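Local coordinates for protein acyl-CoA dehydrogenase FadE3 (Mycobacterium smegmatis, PDB 4IV6) that belongs to the acyl-CoA dehydrogenase family and, in its tetrameric assembly, binds dihydroflavine-adenine dinucleotide, at residues E11-V15 against C70-V74; V18-E23 against E77-G81; R80-S84 against R354-D358. All coordinates share one frame. Residues are numbered along the deposited sequence.

Contact 1 of 3, residues E11-V15 against C70-V74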
ATOM      1  N   GLU B  11     -13.108 -13.811  34.491  1.00 30.45           N
ATOM      2  CA  GLU B  11     -13.018 -13.212  33.180  1.00 29.04           C
ATOM      3  C   GLU B  11     -12.160 -14.068  32.255  1.00 28.31           C
ATOM      4  O   GLU B  11     -12.513 -14.280  31.105  1.00 26.53           O
ATOM      5  CB  GLU B  11     -12.537 -11.776  33.291  1.00 29.43           C
ATOM      6  CG  GLU B  11     -13.666 -10.849  33.711  1.00 30.44           C
ATOM      7  CD  GLU B  11     -13.235  -9.406  33.926  1.00 32.34           C
ATOM      8  OE1 GLU B  11     -12.020  -9.120  34.056  1.00 34.57           O
ATOM      9  OE2 GLU B  11     -14.124  -8.550  34.010  1.00 32.78           O
ATOM     10  N   GLU B  12     -11.063 -14.606  32.776  1.00 29.49           N
ATOM     11  CA  GLU B  12     -10.219 -15.506  31.990  1.00 30.03           C
ATOM     12  C   GLU B  12     -11.011 -16.733  31.590  1.00 27.51           C
ATOM     13  O   GLU B  12     -10.920 -17.222  30.469  1.00 25.52           O
ATOM     14  CB  GLU B  12      -9.001 -15.969  32.806  1.00 33.84           C
ATOM     15  CG  GLU B  12      -8.056 -14.869  33.228  1.00 37.93           C
ATOM     16  CD  GLU B  12      -6.967 -14.563  32.205  1.00 41.14           C
ATOM     17  OE1 GLU B  12      -7.255 -14.590  30.980  1.00 43.67           O
ATOM     18  OE2 GLU B  12      -5.819 -14.294  32.648  1.00 45.29           O
ATOM     19  N   THR B  13     -11.779 -17.234  32.542  1.00 26.82           N
ATOM     20  CA  THR B  13     -12.585 -18.411  32.328  1.00 26.14           C
ATOM     21  C   THR B  13     -13.604 -18.202  31.213  1.00 24.94           C
ATOM     22  O   THR B  13     -13.791 -19.107  30.384  1.00 24.51           O
ATOM     23  CB  THR B  13     -13.271 -18.845  33.648  1.00 27.02           C
ATOM     24  OG1 THR B  13     -12.262 -19.308  34.574  1.00 27.73           O
ATOM     25  CG2 THR B  13     -14.272 -19.962  33.403  1.00 27.01           C
ATOM     26  N   ILE B  14     -14.281 -17.054  31.197  1.00 24.62           N
ATOM     27  CA  ILE B  14     -15.297 -16.804  30.157  1.00 24.53           C
ATOM     28  C   ILE B  14     -14.625 -16.821  28.768  1.00 22.45           C
ATOM     29  O   ILE B  14     -15.134 -17.458  27.842  1.00 21.19           O
ATOM     30  CB  ILE B  14     -16.142 -15.525  30.405  1.00 26.09           C
ATOM     31  CG1 ILE B  14     -17.213 -15.316  29.335  1.00 26.56           C
ATOM     32  CG2 ILE B  14     -15.327 -14.260  30.321  1.00 27.22           C
ATOM     33  CD1 ILE B  14     -18.278 -16.387  29.324  1.00 28.12           C
ATOM     34  N   VAL B  15     -13.467 -16.179  28.641  1.00 22.17           N
ATOM     35  CA  VAL B  15     -12.744 -16.178  27.367  1.00 21.71           C
ATOM     36  C   VAL B  15     -12.444 -17.623  26.961  1.00 22.30           C
ATOM     37  O   VAL B  15     -12.721 -18.010  25.833  1.00 21.58           O
ATOM     38  CB  VAL B  15     -11.467 -15.334  27.440  1.00 22.75           C
ATOM     39  CG1 VAL B  15     -10.672 -15.453  26.132  1.00 22.86           C
ATOM     40  CG2 VAL B  15     -11.808 -13.869  27.706  1.00 22.54           C
ATOM     41  N   CYS B  70     -12.108  -7.705  28.744  1.00 17.51           N
ATOM     42  CA  CYS B  70     -12.649  -9.066  28.681  1.00 17.57           C
ATOM     43  C   CYS B  70     -13.671  -9.140  27.558  1.00 17.14           C
ATOM     44  O   CYS B  70     -13.677 -10.087  26.768  1.00 16.92           O
ATOM     45  CB  CYS B  70     -13.303  -9.468  30.009  1.00 18.52           C
ATOM     46  SG  CYS B  70     -14.224 -11.030  29.927  1.00 18.83           S
ATOM     47  N   TYR B  71     -14.517  -8.128  27.474  1.00 16.93           N
ATOM     48  CA  TYR B  71     -15.574  -8.103  26.466  1.00 16.73           C
ATOM     49  C   TYR B  71     -14.980  -8.227  25.033  1.00 16.10           C
ATOM     50  O   TYR B  71     -15.454  -9.025  24.209  1.00 15.22           O
ATOM     51  CB  TYR B  71     -16.415  -6.828  26.590  1.00 17.03           C
ATOM     52  CG  TYR B  71     -17.470  -6.753  25.508  1.00 17.36           C
ATOM     53  CD1 TYR B  71     -18.652  -7.472  25.611  1.00 17.40           C
ATOM     54  CD2 TYR B  71     -17.258  -6.007  24.371  1.00 17.38           C
ATOM     55  CE1 TYR B  71     -19.593  -7.450  24.607  1.00 18.11           C
ATOM     56  CE2 TYR B  71     -18.207  -5.951  23.373  1.00 17.66           C
ATOM     57  CZ  TYR B  71     -19.361  -6.670  23.469  1.00 18.12           C
ATOM     58  OH  TYR B  71     -20.293  -6.617  22.449  1.00 18.92           O
ATOM     59  N   VAL B  72     -13.941  -7.447  24.746  1.00 15.89           N
ATOM     60  CA  VAL B  72     -13.362  -7.474  23.395  1.00 15.86           C
ATOM     61  C   VAL B  72     -12.738  -8.828  23.092  1.00 16.05           C
ATOM     62  O   VAL B  72     -12.811  -9.305  21.968  1.00 15.61           O
ATOM     63  CB  VAL B  72     -12.419  -6.286  23.118  1.00 16.05           C
ATOM     64  CG1 VAL B  72     -13.164  -4.970  23.334  1.00 16.29           C
ATOM     65  CG2 VAL B  72     -11.190  -6.316  23.986  1.00 16.41           C
ATOM     66  N   GLN B  73     -12.148  -9.459  24.102  1.00 17.01           N
ATOM     67  CA  GLN B  73     -11.598 -10.780  23.907  1.00 17.39           C
ATOM     68  C   GLN B  73     -12.699 -11.812  23.646  1.00 16.30           C
ATOM     69  O   GLN B  73     -12.516 -12.708  22.833  1.00 16.37           O
ATOM     70  CB  GLN B  73     -10.706 -11.178  25.065  1.00 19.00           C
ATOM     71  CG  GLN B  73      -9.401 -10.377  25.109  1.00 20.45           C
ATOM     72  CD  GLN B  73      -8.609 -10.630  26.364  1.00 22.94           C
ATOM     73  OE1 GLN B  73      -8.373  -9.722  27.178  1.00 25.70           O
ATOM     74  NE2 GLN B  73      -8.229 -11.864  26.559  1.00 23.96           N
ATOM     75  N   VAL B  74     -13.846 -11.667  24.291  1.00 15.81           N
ATOM     76  CA  VAL B  74     -14.975 -12.593  24.050  1.00 15.38           C
ATOM     77  C   VAL B  74     -15.500 -12.392  22.638  1.00 14.33           C
ATOM     78  O   VAL B  74     -15.731 -13.356  21.895  1.00 14.02           O
ATOM     79  CB  VAL B  74     -16.116 -12.415  25.069  1.00 15.61           C
ATOM     80  CG1 VAL B  74     -17.349 -13.198  24.652  1.00 15.56           C
ATOM     81  CG2 VAL B  74     -15.676 -12.844  26.449  1.00 16.41           C
TER
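Val-15 lays its CG2 methyl over the flank of the other helix, 3.9 Å from CB of Gln-73, with CG2 of Val-74 at 4.2 Å and SG of Cys-70 at 4.3 Å. Segments 11-15 and 70-74 run almost parallel, their axes 9.6 Å apart at closest approach and 12° apart in direction. Glu-11 stands level with Cys-70 (6.1 Å between their CA atoms), and one turn on Val-15 stands level with Val-74 (5.4 Å CA to CA), so the same register holds after four residues. The thiol of Cys-70 is the focus of the first level: in the t rotamer it reaches into the groove, where SG lies 3.4 Å from CG2 of Ile-14 and 3.8 Å from CG of Glu-11. Ile-14 also spans to the second level, its CG1 being 4.1 Å from CG2 of Val-74. No hydrogen bond joins the segments, and cohesion comes from dispersion between methyls, sulfur and aliphatic chain. Glu-11 accordingly contributes its methylene portion here, while its carboxylate accepts a hydrogen bond from the backbone N of Ser-67, immediately ahead of helix 68-81; Ser-67 OG is in turn hydrogen-bonded to the N of Cys-70. Helix 9-26 thus lies beside helix 68-81 in the helical N-terminal domain. On its other sides, 70-74 packs through Tyr-71 and Val-72 against helix 234-270 and through Val-72 and Gln-73 against helix 282-310, so it lies between helix 9-26 and the C-terminal helices.

Contact 2 of 3, residues V18-E23 against E77-G81; sequences VHDFVE and ELARG
Two continuous alpha-helical segments, 18-23 and 77-81, lie side by side and nearly parallel, with axes 8.9 Å apart and directions 9° from one another. His-19 is level with Glu-77 (5.7 Å between CA atoms) and Val-22 with Gly-81 (5.4 Å). The centrepiece is Val-22, chi1 t, a knob inserted into the hole made by Glu-77, Leu-78, Arg-80 and Gly-81. Its CG2 lies 3.4 Å from O of Glu-77, and its CG1 lies 3.4 Å from CA of Gly-81; a CB on Gly-81 would collide with that methyl, so the close approach depends on the missing side chain. Leu-78 (mt) extends CD2 to 3.7 Å from CG1 of Val-18 and to 4.0 Å from CE2 of Phe-21, meeting the Phe-21 ring (chi1 t) at its edge. A polar border runs along the other margin. His-19 takes chi1 t with chi2 near 90°, and its ND1 donates to OE1 of Glu-77 at 2.9 Å; Glu-77 has chi1 and chi2 both m. Arg-80 is extended, ttt with chi4 near -90°, and its NH2 (2.8 Å) and NH1 (3.0 Å) both donate to OE2 of Glu-23 (mm) in a salt bridge; Lys-27 also salt-bridges this oxygen. CE1 of His-19 lies over one guanidinium face, 3.7 Å from NH2 of Arg-80. On helix 234-270, Arg-258 salt-bridges Glu-77 and Glu-262 salt-bridges Arg-80. The chemistry implies knobs-into-holes packing of an apolar knob, bordered by a His-carboxylate hydrogen bond and a salt bridge whose network extends to the C-terminal domain.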
ATOM      1  N   VAL B  18     -15.557 -19.502  25.810  1.00 20.52           N
ATOM      2  CA  VAL B  18     -15.993 -19.090  24.491  1.00 19.08           C
ATOM      3  C   VAL B  18     -15.064 -19.694  23.404  1.00 19.22           C
ATOM      4  O   VAL B  18     -15.544 -20.199  22.403  1.00 18.62           O
ATOM      5  CB  VAL B  18     -16.140 -17.553  24.412  1.00 18.60           C
ATOM      6  CG1 VAL B  18     -16.544 -17.110  23.029  1.00 17.72           C
ATOM      7  CG2 VAL B  18     -17.195 -17.078  25.411  1.00 18.92           C
ATOM      8  N   HIS B  19     -13.754 -19.715  23.652  1.00 20.22           N
ATOM      9  CA  HIS B  19     -12.792 -20.389  22.773  1.00 20.85           C
ATOM     10  C   HIS B  19     -13.118 -21.871  22.566  1.00 21.62           C
ATOM     11  O   HIS B  19     -13.084 -22.378  21.443  1.00 21.29           O
ATOM     12  CB  HIS B  19     -11.401 -20.263  23.374  1.00 22.11           C
ATOM     13  CG  HIS B  19     -10.334 -20.893  22.555  1.00 23.85           C
ATOM     14  ND1 HIS B  19      -9.641 -20.199  21.586  1.00 24.15           N
ATOM     15  CD2 HIS B  19      -9.804 -22.139  22.581  1.00 25.96           C
ATOM     16  CE1 HIS B  19      -8.744 -20.996  21.033  1.00 26.23           C
ATOM     17  NE2 HIS B  19      -8.823 -22.179  21.618  1.00 27.38           N
ATOM     18  N   ASP B  20     -13.422 -22.561  23.669  1.00 22.69           N
ATOM     19  CA  ASP B  20     -13.790 -23.975  23.625  0.50 24.09           C
ATOM     20  C   ASP B  20     -15.076 -24.203  22.851  1.00 23.38           C
ATOM     21  O   ASP B  20     -15.176 -25.132  22.065  1.00 24.55           O
ATOM     22  CB  ASP B  20     -13.935 -24.530  25.039  0.50 25.83           C
ATOM     23  CG  ASP B  20     -12.610 -24.741  25.691  0.50 27.61           C
ATOM     24  OD1 ASP B  20     -11.600 -24.499  24.991  0.50 27.91           O
ATOM     25  OD2 ASP B  20     -12.566 -25.163  26.868  0.50 29.48           O
ATOM     26  N   PHE B  21     -16.060 -23.342  23.079  1.00 22.39           N
ATOM     27  CA  PHE B  21     -17.333 -23.369  22.357  1.00 22.13           C
ATOM     28  C   PHE B  21     -17.074 -23.210  20.866  1.00 21.51           C
ATOM     29  O   PHE B  21     -17.659 -23.919  20.046  1.00 21.48           O
ATOM     30  CB  PHE B  21     -18.230 -22.240  22.878  1.00 21.36           C
ATOM     31  CG  PHE B  21     -19.363 -21.834  21.963  1.00 20.66           C
ATOM     32  CD1 PHE B  21     -20.447 -22.652  21.776  1.00 21.87           C
ATOM     33  CD2 PHE B  21     -19.381 -20.581  21.386  1.00 19.64           C
ATOM     34  CE1 PHE B  21     -21.504 -22.256  20.953  1.00 21.60           C
ATOM     35  CE2 PHE B  21     -20.435 -20.174  20.574  1.00 19.47           C
ATOM     36  CZ  PHE B  21     -21.499 -21.005  20.373  1.00 20.05           C
ATOM     37  N   VAL B  22     -16.147 -22.318  20.527  1.00 20.93           N
ATOM     38  CA  VAL B  22     -15.810 -22.086  19.125  1.00 20.57           C
ATOM     39  C   VAL B  22     -15.138 -23.330  18.520  1.00 21.76           C
ATOM     40  O   VAL B  22     -15.546 -23.785  17.458  1.00 21.73           O
ATOM     41  CB  VAL B  22     -14.990 -20.806  18.952  1.00 20.06           C
ATOM     42  CG1 VAL B  22     -14.258 -20.773  17.601  1.00 20.68           C
ATOM     43  CG2 VAL B  22     -15.890 -19.610  19.113  1.00 18.98           C
ATOM     44  N   GLU B  23     -14.140 -23.872  19.205  1.00 22.65           N
ATOM     45  CA  GLU B  23     -13.439 -25.041  18.732  1.00 24.83           C
ATOM     46  C   GLU B  23     -14.331 -26.287  18.640  1.00 25.88           C
ATOM     47  O   GLU B  23     -14.281 -26.971  17.656  1.00 26.30           O
ATOM     48  CB  GLU B  23     -12.223 -25.349  19.611  1.00 26.43           C
ATOM     49  CG  GLU B  23     -11.127 -24.294  19.574  1.00 26.01           C
ATOM     50  CD  GLU B  23     -10.503 -24.200  18.196  1.00 26.71           C
ATOM     51  OE1 GLU B  23      -9.990 -25.209  17.720  1.00 27.70           O
ATOM     52  OE2 GLU B  23     -10.604 -23.124  17.576  1.00 25.76           O
ATOM     53  N   GLU B  77     -13.051 -13.901  20.134  1.00 14.68           N
ATOM     54  CA  GLU B  77     -13.100 -15.352  20.085  1.00 15.33           C
ATOM     55  C   GLU B  77     -14.265 -15.820  19.258  1.00 15.21           C
ATOM     56  O   GLU B  77     -14.124 -16.725  18.435  1.00 15.38           O
ATOM     57  CB  GLU B  77     -13.227 -15.975  21.468  1.00 16.21           C
ATOM     58  CG  GLU B  77     -11.974 -15.934  22.326  1.00 17.24           C
ATOM     59  CD  GLU B  77     -10.759 -16.650  21.752  1.00 18.43           C
ATOM     60  OE1 GLU B  77     -10.867 -17.636  20.952  1.00 18.68           O
ATOM     61  OE2 GLU B  77      -9.667 -16.166  22.120  1.00 19.93           O
ATOM     62  N   LEU B  78     -15.422 -15.217  19.497  1.00 14.86           N
ATOM     63  CA  LEU B  78     -16.623 -15.538  18.737  1.00 14.77           C
ATOM     64  C   LEU B  78     -16.397 -15.328  17.256  1.00 14.67           C
ATOM     65  O   LEU B  78     -16.697 -16.224  16.438  1.00 14.31           O
ATOM     66  CB  LEU B  78     -17.795 -14.691  19.213  1.00 14.66           C
ATOM     67  CG  LEU B  78     -18.429 -15.073  20.534  1.00 15.04           C
ATOM     68  CD1 LEU B  78     -19.479 -14.057  20.878  1.00 15.21           C
ATOM     69  CD2 LEU B  78     -19.054 -16.450  20.446  1.00 15.80           C
ATOM     70  N   ALA B  79     -15.848 -14.156  16.914  1.00 14.45           N
ATOM     71  CA  ALA B  79     -15.629 -13.790  15.498  1.00 14.25           C
ATOM     72  C   ALA B  79     -14.598 -14.635  14.804  1.00 14.94           C
ATOM     73  O   ALA B  79     -14.728 -14.912  13.603  1.00 15.09           O
ATOM     74  CB  ALA B  79     -15.287 -12.317  15.349  1.00 14.30           C
ATOM     75  N   ARG B  80     -13.576 -15.056  15.551  1.00 15.04           N
ATOM     76  CA  ARG B  80     -12.629 -16.009  15.066  1.00 16.10           C
ATOM     77  C   ARG B  80     -13.319 -17.279  14.537  1.00 16.37           C
ATOM     78  O   ARG B  80     -12.988 -17.773  13.458  1.00 16.19           O
ATOM     79  CB  ARG B  80     -11.646 -16.334  16.177  1.00 16.87           C
ATOM     80  CG  ARG B  80     -10.567 -17.352  15.851  1.00 18.04           C
ATOM     81  CD  ARG B  80      -9.775 -17.628  17.142  1.00 18.91           C
ATOM     82  NE  ARG B  80      -8.986 -18.835  16.968  1.00 20.73           N
ATOM     83  CZ  ARG B  80      -9.376 -20.068  17.254  1.00 20.49           C
ATOM     84  NH1 ARG B  80      -8.536 -21.040  16.996  1.00 22.59           N
ATOM     85  NH2 ARG B  80     -10.512 -20.338  17.877  1.00 20.50           N
ATOM     86  N   GLY B  81     -14.290 -17.796  15.284  1.00 16.21           N
ATOM     87  CA  GLY B  81     -15.060 -18.949  14.795  1.00 16.27           C
ATOM     88  C   GLY B  81     -16.009 -18.609  13.647  1.00 15.97           C
ATOM     89  O   GLY B  81     -16.077 -19.307  12.643  1.00 15.97           O
TER

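Contact 3 of 3, residues R80-S84 against R354-D358; sequences RGWMS and RYFRD
Asp-358, Met-83 and Arg-354 bury the most surface here. Segment 354-358 is one turn within helix 352-364, with Asp-358 N hydrogen-bonded to Arg-354 O at 2.9 Å; Arg-354 and Asp-358, four residues apart, both point toward 80-84. The latter is a corner: Trp-82 is the first residue after helix 68-81 to leave helical phi/psi (-166°/114°), and the chain is helical again by Ser-84. The closest CA pair is Met-83 with Asp-358, 6.9 Å. Met-83 is tt at chi1 and chi2 with chi3 p, setting SD 3.3 Å from O and 3.6 Å from CB of Asp-358. Arg-354 has chi1 t but chi2 and chi3 between wells (-147° and -32°); its NH1 donates to O of Gly-81 at 3.0 Å. Water 2 joins the same carbonyl (2.6 Å) to Arg-354 NH2 (2.9 Å). Water 3 donates to OD2 of Asp-358 (chi1 m) at 2.8 Å and accepts from Met-83 N (2.9 Å) and Arg-354 NH1 (3.0 Å); water 4 links OD2 to Ser-84 OG (2.7 Å each). The other oxygen, OD1, is hydrogen-bonded to Tyr-206 N. Tyr-346 of the second subunit packs on Met-83 and Asp-358. Such a buried, hydrated junction joins the N-terminal and C-terminal helical domains of the acyl-CoA dehydrogenase fold, with the Met-83 side chain about 7 Å from a bound dihydroflavine-adenine dinucleotide.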
ATOM      1  N   ARG B  80     -13.576 -15.056  15.551  1.00 15.04           N
ATOM      2  CA  ARG B  80     -12.629 -16.009  15.066  1.00 16.10           C
ATOM      3  C   ARG B  80     -13.319 -17.279  14.537  1.00 16.37           C
ATOM      4  O   ARG B  80     -12.988 -17.773  13.458  1.00 16.19           O
ATOM      5  CB  ARG B  80     -11.646 -16.334  16.177  1.00 16.87           C
ATOM      6  CG  ARG B  80     -10.567 -17.352  15.851  1.00 18.04           C
ATOM      7  CD  ARG B  80      -9.775 -17.628  17.142  1.00 18.91           C
ATOM      8  NE  ARG B  80      -8.986 -18.835  16.968  1.00 20.73           N
ATOM      9  CZ  ARG B  80      -9.376 -20.068  17.254  1.00 20.49           C
ATOM     10  NH1 ARG B  80      -8.536 -21.040  16.996  1.00 22.59           N
ATOM     11  NH2 ARG B  80     -10.512 -20.338  17.877  1.00 20.50           N
ATOM     12  N   GLY B  81     -14.290 -17.796  15.284  1.00 16.21           N
ATOM     13  CA  GLY B  81     -15.060 -18.949  14.795  1.00 16.27           C
ATOM     14  C   GLY B  81     -16.009 -18.609  13.647  1.00 15.97           C
ATOM     15  O   GLY B  81     -16.077 -19.307  12.643  1.00 15.97           O
ATOM     16  N   TRP B  82     -16.748 -17.528  13.800  1.00 15.61           N
ATOM     17  CA  TRP B  82     -17.726 -17.108  12.798  1.00 15.54           C
ATOM     18  C   TRP B  82     -18.146 -15.682  13.104  1.00 15.00           C
ATOM     19  O   TRP B  82     -18.759 -15.433  14.146  1.00 15.02           O
ATOM     20  CB  TRP B  82     -18.941 -18.035  12.795  1.00 16.00           C
ATOM     21  CG  TRP B  82     -19.919 -17.865  11.681  1.00 16.52           C
ATOM     22  CD1 TRP B  82     -19.781 -17.109  10.544  1.00 16.68           C
ATOM     23  CD2 TRP B  82     -21.185 -18.524  11.570  1.00 17.15           C
ATOM     24  NE1 TRP B  82     -20.886 -17.274   9.737  1.00 17.46           N
ATOM     25  CE2 TRP B  82     -21.767 -18.119  10.352  1.00 17.38           C
ATOM     26  CE3 TRP B  82     -21.882 -19.421  12.387  1.00 17.56           C
ATOM     27  CZ2 TRP B  82     -23.016 -18.574   9.934  1.00 17.93           C
ATOM     28  CZ3 TRP B  82     -23.126 -19.868  11.960  1.00 18.14           C
ATOM     29  CH2 TRP B  82     -23.672 -19.440  10.745  1.00 17.97           C
ATOM     30  N   MET B  83     -17.788 -14.755  12.201  1.00 14.76           N
ATOM     31  CA  MET B  83     -18.031 -13.330  12.405  0.50 14.41           C
ATOM     32  C   MET B  83     -19.489 -13.091  12.798  1.00 14.16           C
ATOM     33  O   MET B  83     -19.787 -12.273  13.675  1.00 13.38           O
ATOM     34  CB  MET B  83     -17.699 -12.549  11.125  0.50 14.58           C
ATOM     35  CG  MET B  83     -17.783 -11.030  11.276  0.50 14.45           C
ATOM     36  SD  MET B  83     -17.499 -10.138   9.724  0.50 14.70           S
ATOM     37  CE  MET B  83     -19.044 -10.441   8.870  0.50 14.90           C
ATOM     38  N   SER B  84     -20.387 -13.813  12.129  1.00 14.36           N
ATOM     39  CA  SER B  84     -21.825 -13.653  12.349  1.00 14.66           C
ATOM     40  C   SER B  84     -22.252 -13.841  13.825  1.00 14.62           C
ATOM     41  O   SER B  84     -23.227 -13.233  14.271  1.00 14.34           O
ATOM     42  CB  SER B  84     -22.606 -14.635  11.450  1.00 14.95           C
ATOM     43  OG  SER B  84     -22.402 -14.361  10.058  1.00 15.07           O
ATOM     44  N   ARG B 354     -14.243 -17.622   3.120  1.00 13.43           N
ATOM     45  CA  ARG B 354     -15.260 -17.072   3.986  1.00 13.93           C
ATOM     46  C   ARG B 354     -14.728 -15.832   4.732  1.00 13.58           C
ATOM     47  O   ARG B 354     -15.444 -14.829   4.844  1.00 13.32           O
ATOM     48  CB  ARG B 354     -15.762 -18.113   4.997  1.00 14.81           C
ATOM     49  CG  ARG B 354     -16.939 -17.593   5.785  1.00 15.66           C
ATOM     50  CD  ARG B 354     -17.027 -18.081   7.187  1.00 16.46           C
ATOM     51  NE  ARG B 354     -16.520 -19.428   7.492  1.00 17.05           N
ATOM     52  CZ  ARG B 354     -16.042 -19.723   8.704  1.00 17.51           C
ATOM     53  NH1 ARG B 354     -15.992 -18.774   9.667  1.00 17.51           N
ATOM     54  NH2 ARG B 354     -15.629 -20.948   8.982  1.00 17.98           N
ATOM     55  N   TYR B 355     -13.511 -15.909   5.277  1.00 13.10           N
ATOM     56  CA  TYR B 355     -12.963 -14.733   5.959  1.00 13.21           C
ATOM     57  C   TYR B 355     -12.862 -13.557   5.002  1.00 12.79           C
ATOM     58  O   TYR B 355     -13.087 -12.423   5.392  1.00 12.68           O
ATOM     59  CB  TYR B 355     -11.607 -15.002   6.624  1.00 13.29           C
ATOM     60  CG  TYR B 355     -11.519 -16.314   7.363  1.00 13.87           C
ATOM     61  CD1 TYR B 355     -12.522 -16.734   8.229  1.00 14.57           C
ATOM     62  CD2 TYR B 355     -10.392 -17.128   7.212  1.00 14.44           C
ATOM     63  CE1 TYR B 355     -12.425 -17.947   8.902  1.00 15.40           C
ATOM     64  CE2 TYR B 355     -10.296 -18.333   7.872  1.00 14.93           C
ATOM     65  CZ  TYR B 355     -11.295 -18.726   8.715  1.00 15.59           C
ATOM     66  OH  TYR B 355     -11.125 -19.905   9.381  1.00 17.91           O
ATOM     67  N   PHE B 356     -12.488 -13.847   3.763  1.00 12.57           N
ATOM     68  CA  PHE B 356     -12.353 -12.847   2.713  1.00 12.52           C
ATOM     69  C   PHE B 356     -13.717 -12.184   2.438  1.00 12.59           C
ATOM     70  O   PHE B 356     -13.797 -10.986   2.258  1.00 12.65           O
ATOM     71  CB  PHE B 356     -11.782 -13.525   1.453  1.00 12.53           C
ATOM     72  CG  PHE B 356     -11.653 -12.635   0.248  1.00 12.75           C
ATOM     73  CD1 PHE B 356     -10.563 -11.787   0.099  1.00 12.83           C
ATOM     74  CD2 PHE B 356     -12.584 -12.683  -0.779  1.00 13.11           C
ATOM     75  CE1 PHE B 356     -10.435 -10.984  -1.041  1.00 12.82           C
ATOM     76  CE2 PHE B 356     -12.452 -11.886  -1.904  1.00 13.24           C
ATOM     77  CZ  PHE B 356     -11.379 -11.048  -2.035  1.00 12.97           C
ATOM     78  N   ARG B 357     -14.783 -12.975   2.424  1.00 12.76           N
ATOM     79  CA  ARG B 357     -16.131 -12.441   2.196  1.00 12.91           C
ATOM     80  C   ARG B 357     -16.667 -11.692   3.419  1.00 12.80           C
ATOM     81  O   ARG B 357     -17.474 -10.806   3.272  1.00 12.49           O
ATOM     82  CB  ARG B 357     -17.111 -13.584   1.855  1.00 13.54           C
ATOM     83  CG  ARG B 357     -16.985 -14.179   0.469  1.00 13.58           C
ATOM     84  CD  ARG B 357     -18.113 -15.151   0.209  1.00 14.26           C
ATOM     85  NE  ARG B 357     -17.982 -16.368   1.003  1.00 14.58           N
ATOM     86  CZ  ARG B 357     -18.694 -16.685   2.079  1.00 15.18           C
ATOM     87  NH1 ARG B 357     -19.668 -15.908   2.523  1.00 15.66           N
ATOM     88  NH2 ARG B 357     -18.472 -17.846   2.684  1.00 15.51           N
ATOM     89  N   ASP B 358     -16.233 -12.078   4.619  1.00 12.82           N
ATOM     90  CA  ASP B 358     -16.730 -11.466   5.857  1.00 13.17           C
ATOM     91  C   ASP B 358     -16.035 -10.128   6.190  1.00 13.11           C
ATOM     92  O   ASP B 358     -16.651  -9.215   6.722  1.00 13.38           O
ATOM     93  CB  ASP B 358     -16.585 -12.419   7.030  1.00 13.32           C
ATOM     94  CG  ASP B 358     -17.688 -13.487   7.064  1.00 13.97           C
ATOM     95  OD1 ASP B 358     -18.676 -13.369   6.293  1.00 14.32           O
ATOM     96  OD2 ASP B 358     -17.561 -14.429   7.866  1.00 13.88           O
TER
HETATM   97  O   HOH W   1     -12.113 -20.312  12.296  1.00 34.02           O
HETATM   98  O   HOH W   2     -14.331 -21.009  11.621  1.00 29.07           O
HETATM   99  O   HOH W   3     -16.246 -15.801   9.928  1.00 16.35           O
HETATM  100  O   HOH W   4     -19.848 -14.302   9.296  1.00 24.67           O

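Helix 68-81 threads all three contacts. Contacts 1 and 2 are successive levels of one parallel pairing with helix 9-26: their centres lie 11 Å apart, their segments alternate along the chain, and they touch where CG1 of Val-74 comes 4.0 Å from CG2 of Val-18. Contact 3 starts where contact 2 ends, sharing Arg-80 and Gly-81, with its centre 12 Å from that of contact 2 and 20 Å from that of contact 1. Its partner, helix 352-364, comes some 270 residues later. A helix pairing inside the N-terminal domain is thereby continued, at the end of one helix, into a junction with the C-terminal domain at the interface with the second subunit.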